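Local coordinates for protein dodecin (Thermus thermophilus, PDB 2UX9) that binds and sequesters flavins such as FMN and FAD, can also bind coenzyme A, and may serve as a cofactor store in the form of a hollow dodecamer, at residues F39-R45 and Q57-E61. The protein carries 1 engineered substitution. Sequence-based numbering, arbitrary orientation.
Sequences FEVKEIR and QVVLE. With FMN (flavin mononucleotide), chain H; FMN (flavin mononucleotide), chain B.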
loop_
_atom_site.group_PDB
_atom_site.type_symbol
_atom_site.label_atom_id
_atom_site.label_comp_id
_atom_site.label_asym_id
_atom_site.label_seq_id
_atom_site.Cartn_x
_atom_site.Cartn_y
_atom_site.Cartn_z
ATOM N N PHE C 39 14.545 4.728 -14.298
ATOM C CA PHE C 39 14.309 5.217 -12.955
ATOM C C PHE C 39 12.835 5.132 -12.610
ATOM O O PHE C 39 11.978 5.052 -13.484
ATOM C CB PHE C 39 14.846 6.642 -12.744
ATOM C CG PHE C 39 14.148 7.691 -13.567
ATOM C CD1 PHE C 39 13.042 8.376 -13.081
ATOM C CD2 PHE C 39 14.600 7.999 -14.832
ATOM C CE1 PHE C 39 12.404 9.337 -13.843
ATOM C CE2 PHE C 39 13.974 8.962 -15.589
ATOM C CZ PHE C 39 12.867 9.628 -15.096
ATOM N N GLU C 40 12.576 5.111 -11.310
ATOM C CA GLU C 40 11.237 5.053 -10.742
ATOM C C GLU C 40 11.182 6.094 -9.643
ATOM O O GLU C 40 11.953 6.009 -8.687
ATOM C CB GLU C 40 10.970 3.674 -10.125
ATOM C CG GLU C 40 11.098 2.504 -11.085
ATOM C CD GLU C 40 11.279 1.155 -10.390
ATOM O OE1 GLU C 40 11.235 1.071 -9.134
ATOM O OE2 GLU C 40 11.469 0.158 -11.096
ATOM N N VAL C 41 10.283 7.063 -9.738
ATOM C CA VAL C 41 10.098 8.021 -8.653
ATOM C C VAL C 41 9.325 7.354 -7.510
ATOM O O VAL C 41 8.231 6.822 -7.705
ATOM C CB VAL C 41 9.364 9.279 -9.123
ATOM C CG1 VAL C 41 9.059 10.205 -7.952
ATOM C CG2 VAL C 41 10.200 9.998 -10.182
ATOM N N LYS C 42 9.902 7.380 -6.314
ATOM C CA LYS C 42 9.268 6.796 -5.134
ATOM C C LYS C 42 8.503 7.822 -4.324
ATOM O O LYS C 42 7.416 7.530 -3.817
ATOM C CB LYS C 42 10.326 6.146 -4.248
ATOM C CG LYS C 42 11.003 4.943 -4.891
ATOM C CD LYS C 42 10.048 3.793 -5.212
ATOM C CE LYS C 42 9.435 3.187 -3.961
ATOM N NZ LYS C 42 8.714 1.910 -4.226
ATOM N N GLU C 43 9.088 9.004 -4.166
ATOM C CA GLU C 43 8.506 10.097 -3.390
ATOM C C GLU C 43 8.909 11.432 -3.959
ATOM O O GLU C 43 10.012 11.568 -4.453
ATOM C CB GLU C 43 9.080 10.134 -1.966
ATOM C CG GLU C 43 9.067 8.888 -1.187
ATOM C CD GLU C 43 9.406 9.180 0.243
ATOM O OE1 GLU C 43 8.740 10.066 0.818
ATOM O OE2 GLU C 43 10.329 8.533 0.750
ATOM N N ILE C 44 8.048 12.432 -3.792
ATOM C CA ILE C 44 8.397 13.835 -3.994
ATOM C C ILE C 44 8.153 14.556 -2.671
ATOM O O ILE C 44 7.067 14.503 -2.121
ATOM C CB ILE C 44 7.560 14.482 -5.120
ATOM C CG1 ILE C 44 7.815 13.770 -6.454
ATOM C CG2 ILE C 44 7.865 15.974 -5.229
ATOM C CD1 ILE C 44 6.780 14.130 -7.520
ATOM N N ARG C 45 9.189 15.203 -2.169
ATOM C CA ARG C 45 9.172 15.907 -0.892
ATOM C C ARG C 45 9.904 17.229 -1.100
ATOM O O ARG C 45 10.392 17.515 -2.194
ATOM C CB ARG C 45 9.914 15.104 0.194
ATOM C CG ARG C 45 9.518 13.644 0.367
ATOM C CD ARG C 45 10.468 12.920 1.311
ATOM N NE ARG C 45 10.318 13.362 2.696
ATOM C CZ ARG C 45 9.395 12.907 3.542
ATOM N NH1 ARG C 45 8.547 11.954 3.185
ATOM N NH2 ARG C 45 9.325 13.390 4.773
ATOM N N GLN C 57 12.857 17.761 -3.552
ATOM C CA GLN C 57 13.615 16.555 -3.256
ATOM C C GLN C 57 12.882 15.365 -3.856
ATOM O O GLN C 57 11.759 15.063 -3.450
ATOM C CB GLN C 57 13.753 16.390 -1.740
ATOM C CG GLN C 57 14.476 17.556 -1.056
ATOM C CD GLN C 57 14.382 17.514 0.451
ATOM O OE1 GLN C 57 13.433 16.954 0.990
ATOM N NE2 GLN C 57 15.360 18.115 1.145
ATOM N N VAL C 58 13.480 14.715 -4.845
ATOM C CA VAL C 58 12.819 13.614 -5.522
ATOM C C VAL C 58 13.576 12.339 -5.190
ATOM O O VAL C 58 14.766 12.223 -5.486
ATOM C CB VAL C 58 12.761 13.847 -7.021
ATOM C CG1 VAL C 58 12.088 12.670 -7.704
ATOM C CG2 VAL C 58 12.009 15.136 -7.314
ATOM N N VAL C 59 12.889 11.416 -4.529
ATOM C CA VAL C 59 13.453 10.145 -4.129
ATOM C C VAL C 59 13.193 9.190 -5.267
ATOM O O VAL C 59 12.047 9.002 -5.655
ATOM C CB VAL C 59 12.785 9.614 -2.853
ATOM C CG1 VAL C 59 13.431 8.273 -2.418
ATOM C CG2 VAL C 59 12.834 10.665 -1.733
ATOM N N LEU C 60 14.247 8.608 -5.830
ATOM C CA LEU C 60 14.058 7.714 -6.949
ATOM C C LEU C 60 14.950 6.496 -6.884
ATOM O O LEU C 60 16.029 6.521 -6.298
ATOM C CB LEU C 60 14.208 8.452 -8.285
ATOM C CG LEU C 60 15.565 9.057 -8.638
ATOM C CD1 LEU C 60 15.571 9.653 -10.050
ATOM C CD2 LEU C 60 16.004 10.111 -7.643
ATOM N N GLU C 61 14.456 5.412 -7.452
ATOM C CA GLU C 61 15.236 4.203 -7.696
ATOM C C GLU C 61 15.835 4.298 -9.083
ATOM O O GLU C 61 15.140 4.699 -10.023
ATOM C CB GLU C 61 14.334 2.973 -7.640
ATOM C CG GLU C 61 13.693 2.718 -6.281
ATOM C CD GLU C 61 14.620 2.018 -5.313
ATOM O OE1 GLU C 61 14.233 1.861 -4.140
ATOM O OE2 GLU C 61 15.733 1.620 -5.718
HETATM N N1 FMN H . 13.704 17.954 5.843
HETATM C C2 FMN H . 13.950 17.831 4.510
HETATM O O2 FMN H . 14.853 18.490 4.022
HETATM N N3 FMN H . 13.214 16.953 3.739
HETATM C C4 FMN H . 12.217 16.188 4.306
HETATM O O4 FMN H . 11.345 15.742 3.557
HETATM C C4A FMN H . 11.981 16.303 5.668
HETATM N N5 FMN H . 11.025 15.516 6.270
HETATM C C5A FMN H . 10.780 15.624 7.619
HETATM C C6 FMN H . 9.797 14.823 8.194
HETATM C C7 FMN H . 9.524 14.918 9.557
HETATM C C7M FMN H . 8.608 13.909 10.181
HETATM C C8 FMN H . 10.245 15.829 10.335
HETATM C C8M FMN H . 9.927 16.039 11.788
HETATM C C9 FMN H . 11.234 16.615 9.761
HETATM C C9A FMN H . 11.506 16.525 8.396
HETATM N N10 FMN H . 12.486 17.320 7.790
HETATM C C10 FMN H . 12.728 17.184 6.435
HETATM C "C1'" FMN H . 13.236 18.383 8.565
HETATM C "C2'" FMN H . 12.360 19.610 8.825
HETATM O "O2'" FMN H . 12.042 20.243 7.603
HETATM C "C3'" FMN H . 13.031 20.635 9.741
HETATM O "O3'" FMN H . 14.219 21.114 9.148
HETATM C "C4'" FMN H . 13.345 20.075 11.124
HETATM O "O4'" FMN H . 12.235 19.356 11.620
HETATM C "C5'" FMN H . 13.693 21.191 12.102
HETATM O "O5'" FMN H . 12.597 22.081 12.140
HETATM P P FMN H . 12.561 23.299 13.176
HETATM O O1P FMN H . 11.337 24.119 12.832
HETATM O O2P FMN H . 12.455 22.783 14.593
HETATM O O3P FMN H . 13.813 24.131 13.016
HETATM N N1 FMN B . 15.133 15.586 8.506
HETATM C C2 FMN B . 14.456 15.208 9.625
HETATM O O2 FMN B . 14.651 15.826 10.659
HETATM N N3 FMN B . 13.545 14.170 9.577
HETATM C C4 FMN B . 13.308 13.500 8.395
HETATM O O4 FMN B . 12.824 12.369 8.470
HETATM C C4A FMN B . 13.987 13.899 7.254
HETATM N N5 FMN B . 13.733 13.281 6.050
HETATM C C5A FMN B . 14.404 13.667 4.913
HETATM C C6 FMN B . 14.134 13.011 3.714
HETATM C C7 FMN B . 14.803 13.377 2.549
HETATM C C7M FMN B . 14.351 12.795 1.243
HETATM C C8 FMN B . 15.750 14.405 2.600
HETATM C C8M FMN B . 16.567 14.776 1.396
HETATM C C9 FMN B . 16.006 15.066 3.793
HETATM C C9A FMN B . 15.339 14.698 4.961
HETATM N N10 FMN B . 15.593 15.337 6.182
HETATM C C10 FMN B . 14.896 14.945 7.311
HETATM C "C1'" FMN B . 16.667 16.396 6.315
HETATM C "C2'" FMN B . 18.066 15.778 6.316
HETATM O "O2'" FMN B . 18.238 14.976 7.464
HETATM C "C3'" FMN B . 19.179 16.827 6.286
HETATM O "O3'" FMN B . 19.105 17.645 7.435
HETATM C "C4'" FMN B . 19.134 17.702 5.038
HETATM O "O4'" FMN B . 18.937 16.900 3.892
HETATM C "C5'" FMN B . 20.426 18.494 4.876
HETATM O "O5'" FMN B . 21.491 17.566 4.823
HETATM P P FMN B . 22.985 18.043 4.513
HETATM O O1P FMN B . 23.869 16.829 4.687
HETATM O O2P FMN B . 23.090 18.558 3.095
HETATM O O3P FMN B . 23.379 19.127 5.491
#
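F39-R45 and Q57-E61 are neighbouring antiparallel strands of the dodecin beta hairpin. Their backbones satisfy each other at three hydrogen-bonded pairs. E40 and E61 exchange two bonds (E40 N to E61 O and E61 N to E40 O, both 2.9 Å). R45 and Q57 do the same (R45 N to Q57 O 2.9 Å, Q57 N to R45 O 2.8 Å). Between them lies a classic beta bulge. K42 and E43 both face V59, and V59 O accepts K42 N at 2.8 Å and, weakly, E43 N at 3.3 Å. V59 N returns a bond to E43 O at 2.9 Å. V41, I44, V58 and L60 lie on one face of the sheet; from it V58 and L60 pack on helix 18-32.

E40, E43, R45, Q57 and E61 lie on the other face, together with V59. E40 OE1 forms a salt bridge with K7 NZ, and E40 OE2 is hydrogen-bonded to W38 NE1. Q57 reads the flavin of FMN chain H: OE1 accepts N3 (2.8 Å) and NE2 donates to O2 (2.9 Å). R45 NE donates to O4 of the same FMN (2.7 Å), and R45 NH2 to its N5 (3.1 Å). R45 NH1 forms a salt bridge with E43 OE1 (3.0 Å).

The R45-Q57 pairing thus sets two side chains next to each other, and together they match the polar edge of the isoalloxazine from O2 to N5. This implies recognition of the flavin ring system itself, consistent with binding of several flavins.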